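PDB 4HN7: signal transduction protein PmrD from Escherichia coli, which binds the phosphorylated response regulator BasR and so promotes transcription of BasR-activated genes, inducing polymyxin resistance in some natural isolates. Local coordinates for residues N57-K60 and L61-V64; E78-C81 and K82-G85. All coordinates share one frame; numbering follows the deposited sequence.

Contact 1: residues N57-K60 and L61-V64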
loop_
_atom_site.group_PDB
_atom_site.type_symbol
_atom_site.label_atom_id
_atom_site.label_comp_id
_atom_site.label_asym_id
_atom_site.label_seq_id
_atom_site.Cartn_x
_atom_site.Cartn_y
_atom_site.Cartn_z
ATOM N N ASN A 57 -0.359 -10.915 2.985
ATOM C CA ASN A 57 -1.576 -11.768 3.174
ATOM C C ASN A 57 -2.705 -11.315 2.246
ATOM O O ASN A 57 -3.887 -11.221 2.602
ATOM C CB ASN A 57 -2.041 -11.724 4.610
ATOM C CG ASN A 57 -1.069 -12.330 5.552
ATOM O OD1 ASN A 57 -0.315 -13.239 5.211
ATOM N ND2 ASN A 57 -1.061 -11.813 6.749
ATOM N N ARG A 58 -2.291 -11.009 1.038
ATOM C CA ARG A 58 -3.144 -10.676 -0.034
ATOM C C ARG A 58 -3.984 -9.470 0.246
ATOM O O ARG A 58 -4.965 -9.257 -0.432
ATOM C CB ARG A 58 -3.938 -11.899 -0.424
ATOM C CG ARG A 58 -3.300 -12.597 -1.608
ATOM C CD ARG A 58 -3.460 -14.097 -1.657
ATOM N NE ARG A 58 -4.176 -14.471 -2.886
ATOM C CZ ARG A 58 -3.697 -14.393 -4.124
ATOM N NH1 ARG A 58 -2.454 -13.968 -4.352
ATOM N NH2 ARG A 58 -4.482 -14.761 -5.140
ATOM N N GLU A 59 -3.562 -8.639 1.197
ATOM C CA GLU A 59 -4.197 -7.354 1.439
ATOM C C GLU A 59 -3.515 -6.256 0.670
ATOM O O GLU A 59 -2.538 -5.743 1.133
ATOM C CB GLU A 59 -4.091 -7.008 2.896
ATOM C CG GLU A 59 -4.913 -7.914 3.750
ATOM C CD GLU A 59 -4.957 -7.421 5.151
ATOM O OE1 GLU A 59 -4.288 -8.058 6.011
ATOM O OE2 GLU A 59 -5.621 -6.373 5.351
ATOM N N LYS A 60 -4.067 -5.874 -0.478
ATOM C CA LYS A 60 -3.441 -4.911 -1.405
ATOM C C LYS A 60 -3.071 -3.598 -0.756
ATOM O O LYS A 60 -2.114 -2.938 -1.168
ATOM C CB LYS A 60 -4.394 -4.589 -2.532
ATOM C CG LYS A 60 -4.529 -5.695 -3.537
ATOM C CD LYS A 60 -5.609 -5.342 -4.538
ATOM C CE LYS A 60 -5.947 -6.539 -5.394
ATOM N NZ LYS A 60 -4.675 -7.165 -5.824
ATOM N N LEU A 61 -3.851 -3.230 0.244
ATOM C CA LEU A 61 -3.658 -2.025 1.028
ATOM C C LEU A 61 -2.502 -2.102 2.005
ATOM O O LEU A 61 -2.150 -1.087 2.603
ATOM C CB LEU A 61 -4.921 -1.751 1.834
ATOM C CG LEU A 61 -5.724 -0.487 1.565
ATOM C CD1 LEU A 61 -5.650 -0.062 0.117
ATOM C CD2 LEU A 61 -7.147 -0.720 2.003
ATOM N N HIS A 62 -1.938 -3.295 2.215
ATOM C CA HIS A 62 -0.845 -3.441 3.124
ATOM C C HIS A 62 0.380 -3.775 2.340
ATOM O O HIS A 62 0.759 -4.921 2.245
ATOM C CB HIS A 62 -1.184 -4.515 4.097
ATOM C CG HIS A 62 -2.289 -4.137 5.006
ATOM N ND1 HIS A 62 -2.536 -4.794 6.181
ATOM C CD2 HIS A 62 -3.202 -3.146 4.930
ATOM C CE1 HIS A 62 -3.570 -4.237 6.779
ATOM N NE2 HIS A 62 -4.005 -3.246 6.031
ATOM N N THR A 63 1.010 -2.758 1.792
ATOM C CA THR A 63 2.075 -2.969 0.884
ATOM C C THR A 63 3.403 -2.989 1.575
ATOM O O THR A 63 3.524 -2.564 2.722
ATOM C CB THR A 63 2.043 -1.891 -0.148
ATOM O OG1 THR A 63 2.015 -0.683 0.554
ATOM C CG2 THR A 63 0.775 -1.949 -0.947
ATOM N N VAL A 64 4.385 -3.610 0.912
ATOM C CA VAL A 64 5.775 -3.585 1.349
ATOM C C VAL A 64 6.694 -3.418 0.146
ATOM O O VAL A 64 6.391 -3.926 -0.912
ATOM C CB VAL A 64 6.232 -4.801 2.201
ATOM C CG1 VAL A 64 5.112 -5.728 2.524
ATOM C CG2 VAL A 64 7.336 -5.561 1.536
#

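Contact 2: residues E78-C81 and K82-G85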
loop_
_atom_site.group_PDB
_atom_site.type_symbol
_atom_site.label_atom_id
_atom_site.label_comp_id
_atom_site.label_asym_id
_atom_site.label_seq_id
_atom_site.Cartn_x
_atom_site.Cartn_y
_atom_site.Cartn_z
ATOM N N GLU A 78 23.071 -13.433 9.606
ATOM C CA GLU A 78 23.679 -12.643 10.685
ATOM C C GLU A 78 24.435 -11.422 10.180
ATOM O O GLU A 78 24.300 -10.358 10.749
ATOM C CB GLU A 78 24.530 -13.459 11.646
ATOM C CG GLU A 78 24.662 -12.781 13.026
ATOM C CD GLU A 78 23.394 -12.037 13.519
ATOM O OE1 GLU A 78 22.275 -12.596 13.441
ATOM O OE2 GLU A 78 23.505 -10.879 14.002
ATOM N N ARG A 79 25.183 -11.531 9.100
ATOM C CA ARG A 79 25.651 -10.316 8.422
ATOM C C ARG A 79 24.562 -9.232 8.255
ATOM O O ARG A 79 24.855 -8.041 8.366
ATOM C CB ARG A 79 26.187 -10.655 7.037
ATOM C CG ARG A 79 27.658 -11.038 6.989
ATOM C CD ARG A 79 28.177 -11.115 5.552
ATOM N NE ARG A 79 28.048 -9.839 4.832
ATOM C CZ ARG A 79 29.007 -8.916 4.681
ATOM N NH1 ARG A 79 30.235 -9.071 5.188
ATOM N NH2 ARG A 79 28.731 -7.811 4.000
ATOM N N GLN A 80 23.322 -9.651 7.966
ATOM C CA GLN A 80 22.208 -8.739 7.598
ATOM C C GLN A 80 21.321 -8.292 8.767
ATOM O O GLN A 80 20.723 -7.203 8.730
ATOM C CB GLN A 80 21.339 -9.409 6.544
ATOM C CG GLN A 80 21.724 -9.031 5.150
ATOM C CD GLN A 80 21.592 -7.538 4.978
ATOM O OE1 GLN A 80 20.545 -6.944 5.279
ATOM N NE2 GLN A 80 22.660 -6.912 4.529
ATOM N N CYS A 81 21.236 -9.149 9.788
ATOM C CA CYS A 81 20.640 -8.807 11.080
ATOM C C CYS A 81 21.560 -7.902 11.940
ATOM O O CYS A 81 21.179 -7.506 13.052
ATOM C CB CYS A 81 20.227 -10.087 11.836
ATOM S SG CYS A 81 18.608 -10.785 11.309
ATOM N N LYS A 82 22.762 -7.598 11.419
ATOM C CA LYS A 82 23.646 -6.495 11.899
ATOM C C LYS A 82 23.258 -5.096 11.331
ATOM O O LYS A 82 22.882 -4.197 12.094
ATOM C CB LYS A 82 25.133 -6.797 11.585
ATOM C CG LYS A 82 25.733 -7.928 12.411
ATOM C CD LYS A 82 27.230 -8.106 12.182
ATOM C CE LYS A 82 27.677 -9.528 12.527
ATOM N NZ LYS A 82 27.095 -10.070 13.794
ATOM N N VAL A 83 23.356 -4.924 10.007
ATOM C CA VAL A 83 22.943 -3.671 9.337
ATOM C C VAL A 83 21.526 -3.252 9.776
ATOM O O VAL A 83 21.228 -2.049 9.823
ATOM C CB VAL A 83 23.022 -3.731 7.770
ATOM C CG1 VAL A 83 24.411 -4.120 7.279
ATOM C CG2 VAL A 83 21.971 -4.669 7.172
ATOM N N ALA A 84 20.682 -4.248 10.093
ATOM C CA ALA A 84 19.280 -4.052 10.534
ATOM C C ALA A 84 19.118 -3.197 11.811
ATOM O O ALA A 84 18.585 -2.076 11.751
ATOM C CB ALA A 84 18.581 -5.400 10.714
ATOM N N GLY A 85 19.555 -3.728 12.954
ATOM C CA GLY A 85 19.456 -3.010 14.234
ATOM C C GLY A 85 20.403 -1.819 14.317
ATOM O O GLY A 85 20.007 -0.672 14.072
#

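Contact 1: residues N57-K60 and L61-V64
Glu59 and His62 lie side by side, their side chains running the same way from a tight turn. Glu59 OE2 sits over one face of the imidazole, off toward its rim, 3.3 Å from His62 CE1. The carboxylate and ring planes are 41° apart, so the two groups are not stacked flat. The Glu59 chain is extended beyond CG, chi2 -171°, which carries the carboxylate out alongside the ring, with OE2 above its plane. A negative charge this near would probably favour a protonated imidazole. Thr63 CG2 packs 3.1 Å from Lys60 O. One backbone bond closes the turn: His62 N to Glu59 O, 2.7 Å and nearly straight at 164°.

Further out, His62 stacks on Phe38 and its backbone pairs with Ile56. Asn57 is hydrogen-bonded to Leu45, and weakly to Asp44. The second subunit also meets the turn: Lys60 NZ is hydrogen-bonded to Gln50 OE1 of that subunit, and Thr63 packs on Thr63 of the second subunit. The arrangement is a type I beta turn, Glu59 to His62, in the connection between antiparallel neighbours 53-56 and 63-71 of the beta barrel.

Contact 2: residues E78-C81 and K82-G85
Glu78 and Lys82 cross at about a right angle on the outer surface of helix 74-84. They are four residues apart, one helical turn. Glu78 CG lies anti to the backbone N, chi1 -156°, and the chain then bends at chi2. This brings OE2 round to 3.7 Å from Lys82 NZ. The pair is a salt bridge, but a long one. The lysine reaches back along the helix and bends only near its tip, at chi4. On the way its CG passes 3.3 Å from Glu78 O, so the aliphatic part of the chain lies against the preceding turn.

Gln80 and Val83 meet at a slant. Val83 CG2 touches the end of the glutamine, 3.6 Å from Gln80 CD, and also lies 3.2 Å from Gln80 O. That methyl stands between the backbone N and the carbonyl carbon of its own residue, which turns it back toward the glutamine. Ala84 points its methyl to the previous turn, with CB 4.0 Å from Cys81 CA.

Two backbone bonds join the turns. Lys82 N to Glu78 O is weak, with an angle of 128° at the hydrogen; Ala84 N to Gln80 O is 3.3 Å long. Inward, Gln80 and Ala84 touch Val18 of strand 16-23. Cys81 SG forms a disulfide with Cys9 SG of strand 3-9.

The disulfide ties the helix covalently to the barrel, while the ion pair is long and exposed and probably adds little.

Overall arrangement
The two contacts lie on opposite sides of the chain's centre, their centres about 25 Å apart, and share no element. Contact 1 is partly buried, in the turn leading into strand 63-71. Contact 2 is a surface contact on helix 74-84, the element that follows that strand in the chain. Both are local and pair an acidic side chain with a basic or potentially basic one. At 57-64 the acid lies over a ring; at 78-85 it forms a long salt bridge with an ammonium group. The surroundings differ too. The turn meets the second subunit, whereas the helix segments touch no other chain of the assembly and are tied to their own barrel by a disulfide.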